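Local coordinates for probable transcriptional regulator, TetR family protein (Rhodococcus sp., PDB 3BJB) that probably binds cis-regulatory DNA through a helix-turn-helix and regulates transcription, at residues Pro95-Arg108 / Glu188-Leu202. Sequence-based numbering, arbitrary orientation.
With SO4 (sulfate ion), chain N.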
# COMPACT_ATOMS: atom_id res chain seq x y z
N PRO B 95 26.30 -2.49 2.83
CA PRO B 95 25.03 -3.09 3.23
C PRO B 95 23.81 -2.35 2.63
O PRO B 95 22.93 -2.99 2.02
CB PRO B 95 25.06 -2.96 4.76
CG PRO B 95 26.55 -3.01 5.09
CD PRO B 95 27.22 -2.28 3.97
N GLN B 96 23.75 -1.03 2.78
CA GLN B 96 22.62 -0.29 2.26
C GLN B 96 22.53 -0.42 0.72
O GLN B 96 21.45 -0.56 0.15
CB GLN B 96 22.52 1.16 2.81
CG GLN B 96 23.77 1.94 3.15
CD GLN B 96 24.57 1.36 4.32
OE1 GLN B 96 25.60 0.72 4.12
NE2 GLN B 96 24.09 1.58 5.54
N ASP B 97 23.67 -0.49 0.08
CA ASP B 97 23.75 -0.79 -1.33
C ASP B 97 23.21 -2.17 -1.73
O ASP B 97 22.46 -2.32 -2.72
CB ASP B 97 25.20 -0.76 -1.72
CG ASP B 97 25.39 -0.31 -3.10
OD1 ASP B 97 25.58 -1.21 -3.97
OD2 ASP B 97 25.34 0.94 -3.30
N ALA B 98 23.64 -3.20 -1.01
CA ALA B 98 23.24 -4.54 -1.32
C ALA B 98 21.71 -4.61 -1.22
O ALA B 98 21.04 -5.29 -2.00
CB ALA B 98 23.90 -5.52 -0.40
N VAL B 99 21.17 -3.86 -0.27
CA VAL B 99 19.77 -3.92 0.04
C VAL B 99 19.03 -3.16 -1.05
O VAL B 99 18.05 -3.63 -1.60
CB VAL B 99 19.48 -3.37 1.46
CG1 VAL B 99 18.02 -3.28 1.69
CG2 VAL B 99 20.13 -4.27 2.53
N TYR B 100 19.56 -2.02 -1.40
CA TYR B 100 19.13 -1.36 -2.61
C TYR B 100 19.06 -2.32 -3.80
O TYR B 100 18.09 -2.29 -4.54
CB TYR B 100 20.06 -0.21 -2.95
CG TYR B 100 19.61 0.47 -4.19
CD1 TYR B 100 18.34 1.06 -4.24
CD2 TYR B 100 20.40 0.49 -5.33
CE1 TYR B 100 17.89 1.69 -5.37
CE2 TYR B 100 19.95 1.13 -6.49
CZ TYR B 100 18.69 1.73 -6.49
OH TYR B 100 18.20 2.36 -7.61
N ASN B 101 20.08 -3.14 -4.01
CA ASN B 101 20.11 -4.02 -5.19
C ASN B 101 19.02 -5.09 -5.20
O ASN B 101 18.55 -5.49 -6.27
CB ASN B 101 21.48 -4.69 -5.38
CG ASN B 101 22.59 -3.70 -5.79
OD1 ASN B 101 23.74 -3.84 -5.35
ND2 ASN B 101 22.25 -2.73 -6.64
N VAL B 102 18.62 -5.58 -4.03
CA VAL B 102 17.55 -6.56 -3.98
C VAL B 102 16.21 -5.90 -4.31
O VAL B 102 15.37 -6.48 -5.03
CB VAL B 102 17.47 -7.34 -2.61
CG1 VAL B 102 18.82 -7.63 -2.06
CG2 VAL B 102 16.64 -6.60 -1.57
N LEU B 103 16.02 -4.69 -3.80
CA LEU B 103 14.79 -3.96 -3.96
C LEU B 103 14.61 -3.63 -5.42
O LEU B 103 13.51 -3.84 -5.96
CB LEU B 103 14.76 -2.72 -3.05
CG LEU B 103 13.87 -2.74 -1.78
CD1 LEU B 103 13.71 -4.13 -1.14
CD2 LEU B 103 14.36 -1.74 -0.75
N VAL B 104 15.70 -3.19 -6.08
CA VAL B 104 15.72 -2.90 -7.52
C VAL B 104 15.35 -4.14 -8.35
O VAL B 104 14.54 -4.06 -9.28
CB VAL B 104 17.11 -2.34 -7.98
CG1 VAL B 104 17.25 -2.32 -9.50
CG2 VAL B 104 17.34 -0.94 -7.40
N ARG B 105 15.96 -5.27 -8.01
CA ARG B 105 15.61 -6.54 -8.60
C ARG B 105 14.14 -6.92 -8.44
O ARG B 105 13.52 -7.35 -9.40
CB ARG B 105 16.45 -7.65 -7.98
CG ARG B 105 16.25 -9.01 -8.60
CD ARG B 105 16.88 -9.04 -9.96
NE ARG B 105 18.33 -9.21 -9.84
CZ ARG B 105 18.94 -10.37 -9.60
NH1 ARG B 105 18.23 -11.49 -9.45
NH2 ARG B 105 20.26 -10.39 -9.51
N ALA B 106 13.58 -6.80 -7.24
CA ALA B 106 12.18 -7.13 -7.01
C ALA B 106 11.23 -6.16 -7.74
O ALA B 106 10.28 -6.59 -8.42
CB ALA B 106 11.89 -7.15 -5.54
N THR B 107 11.49 -4.86 -7.62
CA THR B 107 10.70 -3.84 -8.28
C THR B 107 10.62 -4.18 -9.77
O THR B 107 9.52 -4.14 -10.38
CB THR B 107 11.34 -2.46 -8.12
OG1 THR B 107 11.60 -2.16 -6.73
CG2 THR B 107 10.44 -1.41 -8.69
N ARG B 108 11.77 -4.53 -10.34
CA ARG B 108 11.82 -4.78 -11.75
C ARG B 108 11.01 -5.99 -12.15
O ARG B 108 10.16 -5.87 -13.02
CB ARG B 108 13.25 -4.84 -12.26
CG ARG B 108 13.78 -3.44 -12.54
CD ARG B 108 15.26 -3.51 -12.79
NE ARG B 108 15.82 -2.16 -12.79
CZ ARG B 108 17.10 -1.89 -12.91
NH1 ARG B 108 17.49 -0.63 -12.93
NH2 ARG B 108 17.96 -2.88 -13.03
N GLU B 188 12.50 3.82 -8.75
CA GLU B 188 13.88 3.38 -8.45
C GLU B 188 14.70 4.44 -7.68
O GLU B 188 15.28 4.16 -6.65
CB GLU B 188 14.60 2.89 -9.73
CG GLU B 188 13.89 1.67 -10.34
CD GLU B 188 14.61 0.95 -11.50
OE1 GLU B 188 15.76 1.27 -11.87
OE2 GLU B 188 14.00 0.02 -12.04
N SER B 189 14.69 5.67 -8.17
CA SER B 189 15.38 6.77 -7.48
C SER B 189 14.87 7.01 -6.04
O SER B 189 15.65 7.29 -5.14
CB SER B 189 15.27 8.05 -8.30
OG SER B 189 16.44 8.80 -8.08
N ASP B 190 13.56 6.87 -5.84
CA ASP B 190 12.99 6.96 -4.51
C ASP B 190 13.31 5.79 -3.60
O ASP B 190 13.45 5.98 -2.39
CB ASP B 190 11.49 7.14 -4.58
CG ASP B 190 11.13 8.57 -4.84
OD1 ASP B 190 11.91 9.43 -4.39
OD2 ASP B 190 10.09 8.83 -5.48
N ILE B 191 13.38 4.58 -4.15
CA ILE B 191 13.88 3.48 -3.36
C ILE B 191 15.36 3.71 -2.98
O ILE B 191 15.79 3.29 -1.91
CB ILE B 191 13.66 2.17 -4.03
CG1 ILE B 191 12.14 1.90 -4.13
CG2 ILE B 191 14.33 1.08 -3.26
CD1 ILE B 191 11.69 1.19 -5.43
N ARG B 192 16.14 4.41 -3.80
CA ARG B 192 17.53 4.61 -3.42
C ARG B 192 17.69 5.59 -2.26
O ARG B 192 18.39 5.29 -1.28
CB ARG B 192 18.40 5.03 -4.61
CG ARG B 192 19.80 5.43 -4.20
CD ARG B 192 20.82 4.76 -5.07
NE ARG B 192 21.58 3.72 -4.35
CZ ARG B 192 22.48 2.91 -4.92
NH1 ARG B 192 23.13 2.01 -4.17
NH2 ARG B 192 22.72 2.99 -6.23
N ARG B 193 17.05 6.74 -2.39
CA ARG B 193 17.08 7.78 -1.36
C ARG B 193 16.60 7.24 -0.01
O ARG B 193 17.22 7.51 1.03
CB ARG B 193 16.25 8.96 -1.84
CG ARG B 193 15.74 9.89 -0.77
CD ARG B 193 16.42 11.25 -0.76
NE ARG B 193 17.75 11.16 -0.21
CZ ARG B 193 18.85 11.16 -0.94
NH1 ARG B 193 18.77 11.28 -2.26
NH2 ARG B 193 20.03 11.07 -0.33
N ALA B 194 15.52 6.45 -0.05
CA ALA B 194 15.00 5.77 1.13
C ALA B 194 16.02 4.84 1.76
O ALA B 194 16.29 4.95 2.94
CB ALA B 194 13.73 5.03 0.80
N CYS B 195 16.62 3.95 0.98
CA CYS B 195 17.74 3.16 1.51
C CYS B 195 18.79 3.97 2.27
O CYS B 195 19.24 3.57 3.34
CB CYS B 195 18.40 2.36 0.40
SG CYS B 195 17.37 1.02 -0.09
N ASP B 196 19.18 5.11 1.70
CA ASP B 196 20.26 5.92 2.25
C ASP B 196 19.79 6.59 3.53
O ASP B 196 20.54 6.71 4.52
CB ASP B 196 20.65 7.03 1.27
CG ASP B 196 21.36 6.50 0.03
OD1 ASP B 196 21.58 5.27 -0.10
OD2 ASP B 196 21.70 7.34 -0.84
N LEU B 197 18.53 7.03 3.49
CA LEU B 197 17.98 7.68 4.65
C LEU B 197 17.70 6.66 5.75
O LEU B 197 18.24 6.81 6.88
CB LEU B 197 16.77 8.53 4.27
CG LEU B 197 17.24 9.75 3.48
CD1 LEU B 197 16.09 10.59 2.99
CD2 LEU B 197 18.26 10.64 4.27
N LEU B 198 16.93 5.63 5.42
CA LEU B 198 16.45 4.67 6.42
C LEU B 198 17.53 3.80 7.02
O LEU B 198 17.44 3.47 8.19
CB LEU B 198 15.32 3.78 5.92
CG LEU B 198 13.96 4.49 5.79
CD1 LEU B 198 13.00 3.84 4.81
CD2 LEU B 198 13.30 4.63 7.14
N LEU B 199 18.54 3.45 6.23
CA LEU B 199 19.55 2.46 6.67
C LEU B 199 20.92 3.00 7.07
O LEU B 199 21.90 2.26 7.03
CB LEU B 199 19.72 1.36 5.62
CG LEU B 199 18.48 0.67 5.06
CD1 LEU B 199 18.91 -0.22 3.91
CD2 LEU B 199 17.75 -0.12 6.15
N VAL B 200 20.99 4.27 7.49
CA VAL B 200 22.25 4.86 7.98
C VAL B 200 22.98 3.97 8.97
O VAL B 200 24.19 3.85 8.87
CB VAL B 200 22.07 6.23 8.68
CG1 VAL B 200 22.39 7.35 7.72
CG2 VAL B 200 20.68 6.37 9.31
N ASN B 201 22.26 3.35 9.89
CA ASN B 201 22.87 2.65 11.04
C ASN B 201 23.02 1.13 10.90
O ASN B 201 23.17 0.42 11.89
CB ASN B 201 22.11 3.02 12.32
CG ASN B 201 21.97 4.52 12.49
OD1 ASN B 201 22.96 5.25 12.60
ND2 ASN B 201 20.72 5.00 12.51
N LEU B 202 22.99 0.65 9.66
CA LEU B 202 23.08 -0.77 9.36
C LEU B 202 24.50 -1.38 9.53
O LEU B 202 25.34 -1.29 8.63
CB LEU B 202 22.51 -1.03 7.97
CG LEU B 202 21.58 -2.23 7.95
CD1 LEU B 202 20.25 -1.87 8.54
CD2 LEU B 202 21.41 -2.71 6.55
S SO4 N . 21.20 -0.53 -13.56
O1 SO4 N . 19.80 -0.38 -13.95
O2 SO4 N . 22.04 0.14 -14.55
O3 SO4 N . 21.39 0.09 -12.24
O4 SO4 N . 21.53 -1.96 -13.55
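The carbonyl oxygen of L199 is gripped by two donors on opposite faces of its plane: the amide of L202, closing a type I turn, and the side chain of Q96, whose NE2 lies 2.7 Å from L199 O. Glutamine suits this place because its bent chain carries an N-H to a backbone carbonyl in that turn. One turn after Q96, Y100 offers one ring face to the guanidinium of R192, centres 3.8 Å apart and planes at 23°, while R192 NH1 reaches D97 OD2 at 2.6 Å in a salt bridge. With CG anti to the backbone N (chi1 -179°), the flat ring fills a hole formed by E188, I191, R192 and C195; V104 CG2 covers its other face. Replacing Y100 by alanine is likely to open a gap among these four and leave the R192 guanidinium held on this side mainly by D97. Farther along, R108 meets E188 side-on, two N-H groups matched to two carboxylate oxygens, NE to OE2 at 2.9 Å and NH1 to OE1 at 2.8 Å; NH1 also bonds to a sulfate probably from the crystallisation liquor. On the buried side, branched apolar chains suit the seam: L103 CD2 packs on I191 CG2 (3.8 Å) and V99 CG1 on L199 CD1. Helix 184-198 also packs against the second subunit. Segments 95-108 and 188-198 run nearly antiparallel, at 149°, as neighbours in the all-helical C-terminal domain of a TetR-family regulator.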